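Local structure of type I modular polyketide synthase (Streptomyces albus subsp. albus, 6IYT) at residues Q240-E245 / D325-R330; A232-L237 / D333-V338; D272-S277 / S319-V324; D179-L184 / S315-H320. The protein probably loads an acyl extender unit, apparently ethylmalonyl, from coenzyme A onto the carrier protein during salinomycin polyketide assembly. One frame throughout, in Å; residues are numbered along the deposited sequence.

Interaction 1 of 4, residues Q240-E245 / D325-R330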
loop_
_atom_site.group_PDB
_atom_site.type_symbol
_atom_site.label_atom_id
_atom_site.label_comp_id
_atom_site.label_asym_id
_atom_site.label_seq_id
_atom_site.Cartn_x
_atom_site.Cartn_y
_atom_site.Cartn_z
ATOM N N GLN A 240 20.777 -7.105 -2.285
ATOM C CA GLN A 240 21.897 -7.879 -2.882
ATOM C C GLN A 240 22.712 -8.602 -1.807
ATOM O O GLN A 240 23.046 -9.784 -1.951
ATOM C CB GLN A 240 22.814 -6.971 -3.684
ATOM C CG GLN A 240 23.894 -7.731 -4.441
ATOM C CD GLN A 240 23.326 -8.696 -5.455
ATOM O OE1 GLN A 240 22.638 -8.282 -6.424
ATOM N NE2 GLN A 240 23.673 -9.967 -5.323
ATOM N N LEU A 241 22.941 -7.944 -0.678
ATOM C CA LEU A 241 23.705 -8.621 0.425
ATOM C C LEU A 241 22.936 -9.835 0.909
ATOM O O LEU A 241 23.501 -10.931 1.092
ATOM C CB LEU A 241 23.956 -7.681 1.581
ATOM C CG LEU A 241 24.692 -8.281 2.762
ATOM C CD1 LEU A 241 26.078 -8.727 2.366
ATOM C CD2 LEU A 241 24.740 -7.281 3.904
ATOM N N PHE A 242 21.634 -9.667 1.055
ATOM C CA PHE A 242 20.783 -10.765 1.493
ATOM C C PHE A 242 20.760 -11.903 0.464
ATOM O O PHE A 242 20.691 -13.090 0.844
ATOM C CB PHE A 242 19.369 -10.267 1.770
ATOM C CG PHE A 242 19.261 -9.399 2.982
ATOM C CD1 PHE A 242 20.337 -9.235 3.828
ATOM C CD2 PHE A 242 18.057 -8.811 3.322
ATOM C CE1 PHE A 242 20.238 -8.440 4.963
ATOM C CE2 PHE A 242 17.971 -7.966 4.439
ATOM C CZ PHE A 242 19.038 -7.851 5.288
ATOM N N ALA A 243 20.708 -11.557 -0.817
ATOM C CA ALA A 243 20.797 -12.570 -1.902
ATOM C C ALA A 243 22.108 -13.356 -1.780
ATOM O O ALA A 243 22.148 -14.583 -2.009
ATOM C CB ALA A 243 20.726 -11.892 -3.272
ATOM N N ASP A 244 23.172 -12.640 -1.519
ATOM C CA ASP A 244 24.483 -13.246 -1.369
ATOM C C ASP A 244 24.701 -14.147 -0.145
ATOM O O ASP A 244 25.449 -15.111 -0.215
ATOM C CB ASP A 244 25.593 -12.200 -1.472
ATOM C CG ASP A 244 25.655 -11.556 -2.854
ATOM O OD1 ASP A 244 25.205 -12.191 -3.784
ATOM O OD2 ASP A 244 26.165 -10.461 -3.004
ATOM N N GLU A 245 24.155 -13.751 1.007
ATOM C CA GLU A 245 24.405 -14.489 2.257
ATOM C C GLU A 245 23.282 -15.187 3.044
ATOM O O GLU A 245 23.571 -16.028 3.894
ATOM C CB GLU A 245 25.143 -13.561 3.231
ATOM C CG GLU A 245 26.336 -12.839 2.626
ATOM C CD GLU A 245 27.542 -13.742 2.466
ATOM O OE1 GLU A 245 27.604 -14.777 3.162
ATOM O OE2 GLU A 245 28.426 -13.416 1.648
ATOM N N ASP A 325 22.819 -10.902 12.443
ATOM C CA ASP A 325 23.956 -10.413 13.233
ATOM C C ASP A 325 25.326 -10.535 12.542
ATOM O O ASP A 325 26.139 -9.614 12.625
ATOM C CB ASP A 325 23.995 -11.027 14.621
ATOM C CG ASP A 325 22.986 -10.385 15.563
ATOM O OD1 ASP A 325 22.788 -9.139 15.490
ATOM O OD2 ASP A 325 22.365 -11.117 16.344
ATOM N N PRO A 326 25.590 -11.667 11.868
ATOM C CA PRO A 326 26.902 -11.798 11.262
ATOM C C PRO A 326 27.130 -10.800 10.165
ATOM O O PRO A 326 28.249 -10.707 9.647
ATOM C CB PRO A 326 26.899 -13.217 10.696
ATOM C CG PRO A 326 25.935 -13.964 11.536
ATOM C CD PRO A 326 24.903 -12.972 11.992
ATOM N N LEU A 327 26.057 -10.192 9.678
ATOM C CA LEU A 327 26.159 -9.235 8.582
ATOM C C LEU A 327 26.313 -7.794 9.034
ATOM O O LEU A 327 26.459 -6.920 8.219
ATOM C CB LEU A 327 24.947 -9.328 7.665
ATOM C CG LEU A 327 24.726 -10.693 7.043
ATOM C CD1 LEU A 327 23.567 -10.630 6.063
ATOM C CD2 LEU A 327 25.997 -11.187 6.377
ATOM N N HIS A 328 26.303 -7.567 10.335
ATOM C CA HIS A 328 26.291 -6.227 10.905
ATOM C C HIS A 328 27.391 -5.337 10.313
ATOM O O HIS A 328 27.127 -4.224 9.848
ATOM C CB HIS A 328 26.474 -6.343 12.398
ATOM C CG HIS A 328 26.226 -5.078 13.142
ATOM N ND1 HIS A 328 26.224 -5.023 14.520
ATOM C CD2 HIS A 328 26.007 -3.815 12.712
ATOM C CE1 HIS A 328 25.953 -3.788 14.904
ATOM N NE2 HIS A 328 25.860 -3.028 13.824
ATOM N N GLU A 329 28.628 -5.786 10.419
ATOM C CA GLU A 329 29.783 -4.988 9.959
ATOM C C GLU A 329 29.683 -4.647 8.455
ATOM O O GLU A 329 29.946 -3.502 8.031
ATOM C CB GLU A 329 31.081 -5.741 10.248
ATOM C CG GLU A 329 31.441 -5.768 11.719
ATOM C CD GLU A 329 30.472 -6.590 12.561
ATOM O OE1 GLU A 329 30.108 -6.103 13.668
ATOM O OE2 GLU A 329 30.093 -7.711 12.120
ATOM N N ARG A 330 29.296 -5.630 7.668
ATOM C CA ARG A 330 29.137 -5.424 6.232
ATOM C C ARG A 330 28.030 -4.406 5.901
ATOM O O ARG A 330 28.151 -3.618 4.992
ATOM C CB ARG A 330 28.907 -6.754 5.518
ATOM C CG ARG A 330 30.154 -7.591 5.467
ATOM C CD ARG A 330 29.875 -9.027 5.088
ATOM N NE ARG A 330 29.704 -9.185 3.658
ATOM C CZ ARG A 330 29.523 -10.365 3.081
ATOM N NH1 ARG A 330 29.488 -11.452 3.815
ATOM N NH2 ARG A 330 29.390 -10.441 1.770
#
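Glu245 and Arg330 meet in a salt bridge that uses a single carboxylate oxygen. Arg330 NH2 donates to Glu245 OE2 at 3.1 Å, bent to an N-H...O angle of 144°, and NH1 adds a weak bond to the same oxygen. OE2 sits at the guanidinium edge, near its plane; the carboxylate and guanidinium planes stand 70° apart, and NH2 meets OE2 from above the carboxylate plane. A bend in the Arg330 chain at chi3 (80°) carries its head across to the end of helix 228-245. There Leu241 CD1 lies over one guanidinium face, 3.5 Å above the plane and toward its rim. Beside the ion pair the contact turns apolar. Leu327 splits its methyls: CD2 rests against Glu245 CB at 4.0 Å, while CD1 reaches Leu241 CD2 and, obliquely, the Phe242 ring, Phe242 CE1 lying 4.1 Å from Leu327 CD1. Ile331 and Leu334 of helix 328-334 also touch Leu241. With bent bonds, one of them weak, the ion pair probably adds less than a straight two-oxygen bridge would, and the neighbouring leucine-phenylalanine packing is the buried part of the junction between the two helices.

Interaction 2 of 4, residues A232-L237 / D333-V338; sequences AQVVVL and DLLSFV
A type I beta turn, Leu335 to Val338, follows the end of helix 328-334 and presses Phe337 against Gln233 on helix 228-245. The two side chains arrive from opposite directions and stack as amide on ring, their planes 13° apart. Gln233 CD stands 3.5 Å above the ring, over its centre, with OE1 on the CE1 side and NE2 on the CE2 side. The closest approach of the extended chain is Gln233 CG to Phe337 CZ at 3.4 Å. On the opposite ring face lies Val338 CG2, near the rim, so the ring lies between valine and glutamine. Phe337 takes up a chi1 of 66°, which sets its CG between the backbone N and the carbonyl carbon and aims the ring at the helix, CZ first, with Val234 N at its edge. Leu335 is the first residue to leave helical backbone angles, and the turn packs against one side of helix 228-245 within the acyltransferase fold. Val234 CG2 touches Val338 CG2 at 3.6 Å, and the Val234 and Leu335 side chains cross at about a right angle, with Val234 CG1 4.2 Å from Leu335 CD1. Leu237 CD1 approaches the carbonyl Leu334 O at 3.6 Å and meets the Phe337 ring obliquely, and Leu237 CB packs on Leu334 CG at 4.1 Å. Behind Leu335 lie Ala363 and Trp366 of helix 363-371.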
loop_
_atom_site.group_PDB
_atom_site.type_symbol
_atom_site.label_atom_id
_atom_site.label_comp_id
_atom_site.label_asym_id
_atom_site.label_seq_id
_atom_site.Cartn_x
_atom_site.Cartn_y
_atom_site.Cartn_z
ATOM N N ALA A 232 17.038 4.424 -3.005
ATOM C CA ALA A 232 17.236 3.421 -4.022
ATOM C C ALA A 232 18.492 2.589 -3.797
ATOM O O ALA A 232 18.467 1.352 -3.883
ATOM C CB ALA A 232 17.242 4.056 -5.394
ATOM N N GLN A 233 19.583 3.249 -3.475
ATOM C CA GLN A 233 20.820 2.573 -3.242
ATOM C C GLN A 233 20.780 1.683 -1.992
ATOM O O GLN A 233 21.318 0.570 -2.018
ATOM C CB GLN A 233 21.976 3.581 -3.158
ATOM C CG GLN A 233 23.333 2.938 -3.190
ATOM C CD GLN A 233 24.481 3.946 -3.261
ATOM O OE1 GLN A 233 24.272 5.145 -3.350
ATOM N NE2 GLN A 233 25.690 3.433 -3.332
ATOM N N VAL A 234 20.059 2.111 -0.950
ATOM C CA VAL A 234 19.882 1.281 0.227
ATOM C C VAL A 234 19.159 -0.009 -0.125
ATOM O O VAL A 234 19.600 -1.111 0.263
ATOM C CB VAL A 234 19.137 1.986 1.359
ATOM C CG1 VAL A 234 18.832 1.027 2.459
ATOM C CG2 VAL A 234 19.937 3.153 1.912
ATOM N N VAL A 235 18.043 0.097 -0.823
ATOM C CA VAL A 235 17.260 -1.111 -1.097
ATOM C C VAL A 235 17.984 -2.063 -2.054
ATOM O O VAL A 235 17.967 -3.279 -1.837
ATOM C CB VAL A 235 15.816 -0.822 -1.574
ATOM C CG1 VAL A 235 15.795 -0.247 -2.965
ATOM C CG2 VAL A 235 14.995 -2.106 -1.530
ATOM N N VAL A 236 18.744 -1.518 -2.997
ATOM C CA VAL A 236 19.512 -2.343 -3.921
ATOM C C VAL A 236 20.631 -3.070 -3.178
ATOM O O VAL A 236 20.758 -4.274 -3.269
ATOM C CB VAL A 236 20.113 -1.519 -5.080
ATOM C CG1 VAL A 236 21.127 -2.374 -5.877
ATOM C CG2 VAL A 236 19.016 -1.030 -6.009
ATOM N N LEU A 237 21.415 -2.352 -2.402
ATOM C CA LEU A 237 22.591 -2.969 -1.797
ATOM C C LEU A 237 22.219 -3.934 -0.699
ATOM O O LEU A 237 22.851 -4.964 -0.550
ATOM C CB LEU A 237 23.545 -1.923 -1.258
ATOM C CG LEU A 237 24.259 -1.082 -2.302
ATOM C CD1 LEU A 237 25.180 -0.089 -1.584
ATOM C CD2 LEU A 237 25.034 -1.935 -3.300
ATOM N N ASP A 333 29.266 -0.882 6.458
ATOM C CA ASP A 333 30.151 -0.484 5.400
ATOM C C ASP A 333 29.384 -0.178 4.121
ATOM O O ASP A 333 29.666 0.816 3.442
ATOM C CB ASP A 333 31.185 -1.592 5.111
ATOM C CG ASP A 333 32.453 -1.441 5.921
ATOM O OD1 ASP A 333 32.697 -0.338 6.489
ATOM O OD2 ASP A 333 33.228 -2.454 5.998
ATOM N N LEU A 334 28.413 -1.027 3.794
ATOM C CA LEU A 334 27.669 -0.906 2.536
ATOM C C LEU A 334 26.840 0.371 2.505
ATOM O O LEU A 334 26.718 1.015 1.467
ATOM C CB LEU A 334 26.721 -2.096 2.408
ATOM C CG LEU A 334 26.655 -3.017 1.209
ATOM C CD1 LEU A 334 27.791 -2.880 0.208
ATOM C CD2 LEU A 334 26.532 -4.461 1.703
ATOM N N LEU A 335 26.266 0.738 3.651
ATOM C CA LEU A 335 25.266 1.827 3.728
ATOM C C LEU A 335 25.805 3.114 4.343
ATOM O O LEU A 335 25.039 4.027 4.635
ATOM C CB LEU A 335 24.060 1.351 4.551
ATOM C CG LEU A 335 23.353 0.071 4.043
ATOM C CD1 LEU A 335 22.069 -0.156 4.825
ATOM C CD2 LEU A 335 23.056 0.120 2.556
ATOM N N SER A 336 27.126 3.217 4.472
ATOM C CA SER A 336 27.740 4.390 5.121
ATOM C C SER A 336 27.554 5.686 4.304
ATOM O O SER A 336 27.699 6.790 4.833
ATOM C CB SER A 336 29.224 4.143 5.343
ATOM O OG SER A 336 29.877 3.876 4.102
ATOM N N PHE A 337 27.230 5.548 3.033
ATOM C CA PHE A 337 26.993 6.721 2.150
ATOM C C PHE A 337 25.767 7.545 2.532
ATOM O O PHE A 337 25.587 8.657 2.036
ATOM C CB PHE A 337 26.865 6.267 0.698
ATOM C CG PHE A 337 25.655 5.409 0.436
ATOM C CD1 PHE A 337 24.397 5.988 0.229
ATOM C CD2 PHE A 337 25.737 4.040 0.514
ATOM C CE1 PHE A 337 23.283 5.203 0.005
ATOM C CE2 PHE A 337 24.598 3.246 0.311
ATOM C CZ PHE A 337 23.369 3.840 0.120
ATOM N N VAL A 338 24.819 6.927 3.234
ATOM C CA VAL A 338 23.495 7.528 3.403
ATOM C C VAL A 338 23.573 8.895 4.071
ATOM O O VAL A 338 24.321 9.089 5.009
ATOM C CB VAL A 338 22.558 6.613 4.222
ATOM C CG1 VAL A 338 21.255 7.315 4.485
ATOM C CG2 VAL A 338 22.304 5.344 3.453
#

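Interaction 3 of 4, residues D272-S277 / S319-V324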
loop_
_atom_site.group_PDB
_atom_site.type_symbol
_atom_site.label_atom_id
_atom_site.label_comp_id
_atom_site.label_asym_id
_atom_site.label_seq_id
_atom_site.Cartn_x
_atom_site.Cartn_y
_atom_site.Cartn_z
ATOM N N ASP A 272 18.673 -25.194 21.708
ATOM C CA ASP A 272 20.124 -25.134 21.610
ATOM C C ASP A 272 20.616 -23.770 21.091
ATOM O O ASP A 272 21.703 -23.317 21.434
ATOM C CB ASP A 272 20.613 -26.240 20.673
ATOM C CG ASP A 272 22.102 -26.450 20.758
ATOM O OD1 ASP A 272 22.701 -26.078 21.800
ATOM O OD2 ASP A 272 22.684 -26.986 19.786
ATOM N N ALA A 273 19.901 -23.228 20.128
ATOM C CA ALA A 273 20.252 -21.946 19.529
ATOM C C ALA A 273 18.977 -21.376 18.966
ATOM O O ALA A 273 17.951 -22.060 18.954
ATOM C CB ALA A 273 21.287 -22.144 18.426
ATOM N N GLU A 274 18.971 -20.085 18.654
ATOM C CA GLU A 274 17.788 -19.490 18.034
ATOM C C GLU A 274 17.578 -20.091 16.646
ATOM O O GLU A 274 18.427 -19.935 15.766
ATOM C CB GLU A 274 17.934 -17.987 17.928
ATOM C CG GLU A 274 16.698 -17.289 17.355
ATOM C CD GLU A 274 16.914 -15.805 17.161
ATOM O OE1 GLU A 274 17.026 -15.362 15.997
ATOM O OE2 GLU A 274 16.900 -15.081 18.170
ATOM N N VAL A 275 16.448 -20.758 16.439
ATOM C CA VAL A 275 16.154 -21.361 15.134
ATOM C C VAL A 275 14.966 -20.619 14.495
ATOM O O VAL A 275 14.979 -20.315 13.290
ATOM C CB VAL A 275 15.870 -22.860 15.266
ATOM C CG1 VAL A 275 15.331 -23.434 13.964
ATOM C CG2 VAL A 275 17.143 -23.596 15.696
ATOM N N LEU A 276 13.976 -20.303 15.324
ATOM C CA LEU A 276 12.828 -19.528 14.932
ATOM C C LEU A 276 12.601 -18.419 15.955
ATOM O O LEU A 276 12.835 -18.598 17.175
ATOM C CB LEU A 276 11.561 -20.409 14.895
ATOM C CG LEU A 276 11.534 -21.573 13.919
ATOM C CD1 LEU A 276 10.183 -22.232 14.006
ATOM C CD2 LEU A 276 11.799 -21.095 12.494
ATOM N N SER A 277 12.073 -17.304 15.497
ATOM C CA SER A 277 11.805 -16.186 16.383
ATOM C C SER A 277 10.780 -15.271 15.811
ATOM O O SER A 277 10.558 -15.245 14.622
ATOM C CB SER A 277 13.089 -15.403 16.701
ATOM O OG SER A 277 13.673 -14.919 15.554
ATOM N N SER A 319 15.446 -12.259 7.758
ATOM C CA SER A 319 15.729 -10.995 8.407
ATOM C C SER A 319 14.981 -10.955 9.738
ATOM O O SER A 319 14.231 -11.880 10.070
ATOM C CB SER A 319 15.303 -9.822 7.502
ATOM O OG SER A 319 14.074 -10.115 6.874
ATOM N N HIS A 320 15.267 -9.955 10.541
ATOM C CA HIS A 320 14.520 -9.706 11.763
ATOM C C HIS A 320 14.741 -10.821 12.791
ATOM O O HIS A 320 13.866 -11.114 13.592
ATOM C CB HIS A 320 13.015 -9.544 11.460
ATOM C CG HIS A 320 12.720 -8.447 10.494
ATOM N ND1 HIS A 320 13.023 -7.132 10.766
ATOM C CD2 HIS A 320 12.362 -8.482 9.186
ATOM C CE1 HIS A 320 12.762 -6.389 9.704
ATOM N NE2 HIS A 320 12.426 -7.188 8.718
ATOM N N CYS A 321 15.903 -11.429 12.738
ATOM C CA CYS A 321 16.352 -12.362 13.750
ATOM C C CYS A 321 17.884 -12.400 13.761
ATOM O O CYS A 321 18.531 -11.625 13.042
ATOM C CB CYS A 321 15.773 -13.755 13.477
ATOM S SG CYS A 321 16.474 -14.550 12.045
ATOM N N ALA A 322 18.459 -13.255 14.615
ATOM C CA ALA A 322 19.917 -13.292 14.810
ATOM C C ALA A 322 20.708 -13.677 13.562
ATOM O O ALA A 322 21.920 -13.488 13.514
ATOM C CB ALA A 322 20.262 -14.246 15.948
ATOM N N GLN A 323 20.044 -14.217 12.547
ATOM C CA GLN A 323 20.745 -14.503 11.267
ATOM C C GLN A 323 21.372 -13.274 10.661
ATOM O O GLN A 323 22.334 -13.386 9.907
ATOM C CB GLN A 323 19.819 -15.146 10.235
ATOM C CG GLN A 323 19.449 -16.591 10.571
ATOM C CD GLN A 323 18.906 -17.372 9.374
ATOM O OE1 GLN A 323 19.265 -17.110 8.196
ATOM N NE2 GLN A 323 18.061 -18.355 9.661
ATOM N N VAL A 324 20.844 -12.101 10.981
ATOM C CA VAL A 324 21.411 -10.899 10.418
ATOM C C VAL A 324 22.591 -10.369 11.238
ATOM O O VAL A 324 23.356 -9.571 10.740
ATOM C CB VAL A 324 20.382 -9.783 10.171
ATOM C CG1 VAL A 324 19.189 -10.308 9.386
ATOM C CG2 VAL A 324 19.932 -9.176 11.441
HETATM O O HOH W 1 17.302 -18.970 12.482
HETATM O O HOH W 2 13.332 -12.070 15.918
#
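Glu274 and Ser277 come near Ala322 and Cys321 where an irregular approach to strand 276-283 runs past the start of a 3-10 turn. The CA atoms are 7.3 Å apart for Glu274 and Ala322, and 6.5 Å for Ser277 and Cys321, too far for direct backbone pairing, so side chains and water bridge the gap. The 3-10 turn closes with Val324 N bonded to Cys321 O. Its first amide is taken by Glu274: Ala322 N donates to OE1 at 2.9 Å, nearly straight at 168°, on the syn side of the carboxylate and 24° out of its plane. The glutamate reaches across because its chain is extended, with CG opposite the backbone N (chi1 -177°). OE1 also lies 3.2 Å from Cys321 CB, and Ser277 OG is likewise 3.2 Å from that carbon. One water accepts from Ser277 OG and donates to His320 O, at 2.6 Å from the carbonyl oxygen. A second donates to Val275 O and accepts from Gln323 NE2, whose amide also bonds Lys249 O. His320, just before Cys321, turns its ring the other way, with NE2 bonded to Ser213 OG and ND1 to Arg372 O. Ser213 lies in a GxSxG sequence consistent with a nucleophile elbow, so this is probably the serine-histidine pair of the acyltransferase family; the contact ties the loop carrying the histidine to the small, ferredoxin-like subdomain to which strand 276-283 belongs.

Interaction 4 of 4, residues D179-L184 / S315-H320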
loop_
_atom_site.group_PDB
_atom_site.type_symbol
_atom_site.label_atom_id
_atom_site.label_comp_id
_atom_site.label_asym_id
_atom_site.label_seq_id
_atom_site.Cartn_x
_atom_site.Cartn_y
_atom_site.Cartn_z
ATOM N N ASP A 179 11.207 -13.226 -8.734
ATOM C CA ASP A 179 11.228 -14.034 -7.533
ATOM C C ASP A 179 12.577 -14.022 -6.821
ATOM O O ASP A 179 12.703 -14.577 -5.747
ATOM C CB ASP A 179 10.813 -15.461 -7.852
ATOM C CG ASP A 179 9.326 -15.574 -8.192
ATOM O OD1 ASP A 179 8.494 -15.244 -7.312
ATOM O OD2 ASP A 179 8.998 -16.032 -9.318
ATOM N N ARG A 180 13.583 -13.412 -7.424
ATOM C CA ARG A 180 14.848 -13.177 -6.755
ATOM C C ARG A 180 14.762 -11.966 -5.826
ATOM O O ARG A 180 14.357 -10.890 -6.250
ATOM C CB ARG A 180 15.956 -12.965 -7.800
ATOM C CG ARG A 180 16.305 -14.252 -8.549
ATOM C CD ARG A 180 17.137 -14.004 -9.784
ATOM N NE ARG A 180 18.324 -13.218 -9.521
ATOM C CZ ARG A 180 19.064 -12.641 -10.473
ATOM N NH1 ARG A 180 20.053 -11.829 -10.146
ATOM N NH2 ARG A 180 18.852 -12.934 -11.759
ATOM N N ILE A 181 15.254 -12.111 -4.595
ATOM C CA ILE A 181 15.100 -11.054 -3.594
ATOM C C ILE A 181 15.779 -9.720 -4.011
ATOM O O ILE A 181 15.229 -8.668 -3.796
ATOM C CB ILE A 181 15.589 -11.515 -2.191
ATOM C CG1 ILE A 181 15.163 -10.526 -1.136
ATOM C CG2 ILE A 181 17.078 -11.730 -2.182
ATOM C CD1 ILE A 181 15.226 -11.072 0.268
ATOM N N GLU A 182 16.893 -9.812 -4.737
ATOM C CA GLU A 182 17.673 -8.623 -5.083
ATOM C C GLU A 182 17.052 -7.903 -6.296
ATOM O O GLU A 182 17.361 -6.771 -6.573
ATOM C CB GLU A 182 19.123 -8.997 -5.335
ATOM C CG GLU A 182 19.343 -9.789 -6.649
ATOM C CD GLU A 182 19.203 -11.316 -6.502
ATOM O OE1 GLU A 182 18.458 -11.827 -5.609
ATOM O OE2 GLU A 182 19.789 -12.037 -7.367
ATOM N N ILE A 183 16.085 -8.558 -6.919
ATOM C CA ILE A 183 15.279 -7.961 -8.014
ATOM C C ILE A 183 13.967 -7.441 -7.475
ATOM O O ILE A 183 13.566 -6.291 -7.752
ATOM C CB ILE A 183 15.006 -8.984 -9.115
ATOM C CG1 ILE A 183 16.313 -9.673 -9.596
ATOM C CG2 ILE A 183 14.256 -8.319 -10.273
ATOM C CD1 ILE A 183 17.383 -8.741 -10.056
ATOM N N LEU A 184 13.329 -8.261 -6.637
ATOM C CA LEU A 184 12.028 -7.938 -6.062
ATOM C C LEU A 184 12.037 -6.686 -5.186
ATOM O O LEU A 184 11.125 -5.837 -5.286
ATOM C CB LEU A 184 11.522 -9.133 -5.253
ATOM C CG LEU A 184 10.149 -9.014 -4.641
ATOM C CD1 LEU A 184 9.138 -8.801 -5.745
ATOM C CD2 LEU A 184 9.832 -10.292 -3.847
ATOM N N SER A 315 9.862 -15.305 -1.349
ATOM C CA SER A 315 11.166 -14.770 -1.611
ATOM C C SER A 315 11.841 -14.143 -0.406
ATOM O O SER A 315 12.857 -13.475 -0.547
ATOM C CB SER A 315 11.132 -13.770 -2.750
ATOM O OG SER A 315 10.657 -14.390 -3.956
ATOM N N THR A 316 11.329 -14.402 0.781
ATOM C CA THR A 316 11.901 -13.811 1.973
ATOM C C THR A 316 13.100 -14.615 2.449
ATOM O O THR A 316 13.262 -15.808 2.102
ATOM C CB THR A 316 10.899 -13.734 3.101
ATOM O OG1 THR A 316 10.327 -15.037 3.329
ATOM C CG2 THR A 316 9.788 -12.706 2.753
ATOM N N VAL A 317 14.004 -13.916 3.109
ATOM C CA VAL A 317 15.062 -14.535 3.924
ATOM C C VAL A 317 14.737 -14.292 5.386
ATOM O O VAL A 317 13.822 -13.557 5.689
ATOM C CB VAL A 317 16.445 -13.935 3.611
ATOM C CG1 VAL A 317 16.881 -14.261 2.181
ATOM C CG2 VAL A 317 16.510 -12.429 3.940
ATOM N N ALA A 318 15.547 -14.828 6.291
ATOM C CA ALA A 318 15.277 -14.673 7.722
ATOM C C ALA A 318 15.921 -13.401 8.235
ATOM O O ALA A 318 16.833 -13.440 9.051
ATOM C CB ALA A 318 15.787 -15.893 8.512
ATOM N N SER A 319 15.446 -12.259 7.758
ATOM C CA SER A 319 15.729 -10.995 8.407
ATOM C C SER A 319 14.981 -10.955 9.738
ATOM O O SER A 319 14.231 -11.880 10.070
ATOM C CB SER A 319 15.303 -9.822 7.502
ATOM O OG SER A 319 14.074 -10.115 6.874
ATOM N N HIS A 320 15.267 -9.955 10.541
ATOM C CA HIS A 320 14.520 -9.706 11.763
ATOM C C HIS A 320 14.741 -10.821 12.791
ATOM O O HIS A 320 13.866 -11.114 13.592
ATOM C CB HIS A 320 13.015 -9.544 11.460
ATOM C CG HIS A 320 12.720 -8.447 10.494
ATOM N ND1 HIS A 320 13.023 -7.132 10.766
ATOM C CD2 HIS A 320 12.362 -8.482 9.186
ATOM C CE1 HIS A 320 12.762 -6.389 9.704
ATOM N NE2 HIS A 320 12.426 -7.188 8.718
HETATM O O HOH W 3 7.890 -13.801 -4.491
#
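Ser315 turns its hydroxyl to Asp179 by a chi1 of -60°, with OG opposite its own carbonyl carbon, and Ile181 holds CG1 opposite its backbone N (chi1 -168°), sending CD1 out toward Val317. Ser315 OG donates to Asp179 O at 2.7 Å. It does not come in line with the carbonyl bond: the C=O...O angle is 118°, and the hydroxyl is tilted out of the carbonyl plane. A water completes the link, donating to Ser315 OG at 2.9 Å and to Asp179 OD1 at 3.2 Å, so the serine oxygen both gives and takes. Ser315 CB packs on Leu184 CD2, one helical turn beyond Arg180, at 3.9 Å. Ile181 CD1 lies 3.5 Å from Ser315 O; the Ile181 and Val317 side chains cross at about a right angle, with Ile181 CD1 4.1 Å from Val317 CG1. Val317 in turn leans on Phe242 of helix 228-245. Arg180 occupies the N-cap position of helix 181-200; its carbonyl takes the amides of Ile183 and Leu184, while its guanidinium binds Glu182 OE2 side-on through NE and NH1. The first turn of the helix thus has its own local bonds, and across the contact a single short hydroxyl-carbonyl bond, reinforced by water, holds the loop that leads on to His320, beside apolar contacts of Ile181 with Val317 and of Leu184 with Ser315 CB.

In the fold
Interactions 1 and 2 are successive stations along the same two helices, 228-245 and 328-334, with centres 12 Å apart, and they meet where Leu241 CD2 packs on Leu334 CD2 at 4.0 Å. Interaction 4 lies as near to interaction 1, also 12 Å between centres, and touches it through Val317 CG2 on Phe242 CD2 at 4.0 Å and Ile181 CG2 on Ala243 CB at 3.8 Å. Interactions 3 and 4 both end on the loop holding His320, which bonds Ser213 of the probable nucleophile elbow; their centres are 16 Å apart. Interaction 2 is the most remote from interaction 3, about 11 Å between nearest atoms. Interactions 3 and 4 attach to the histidine loop at different positions along it.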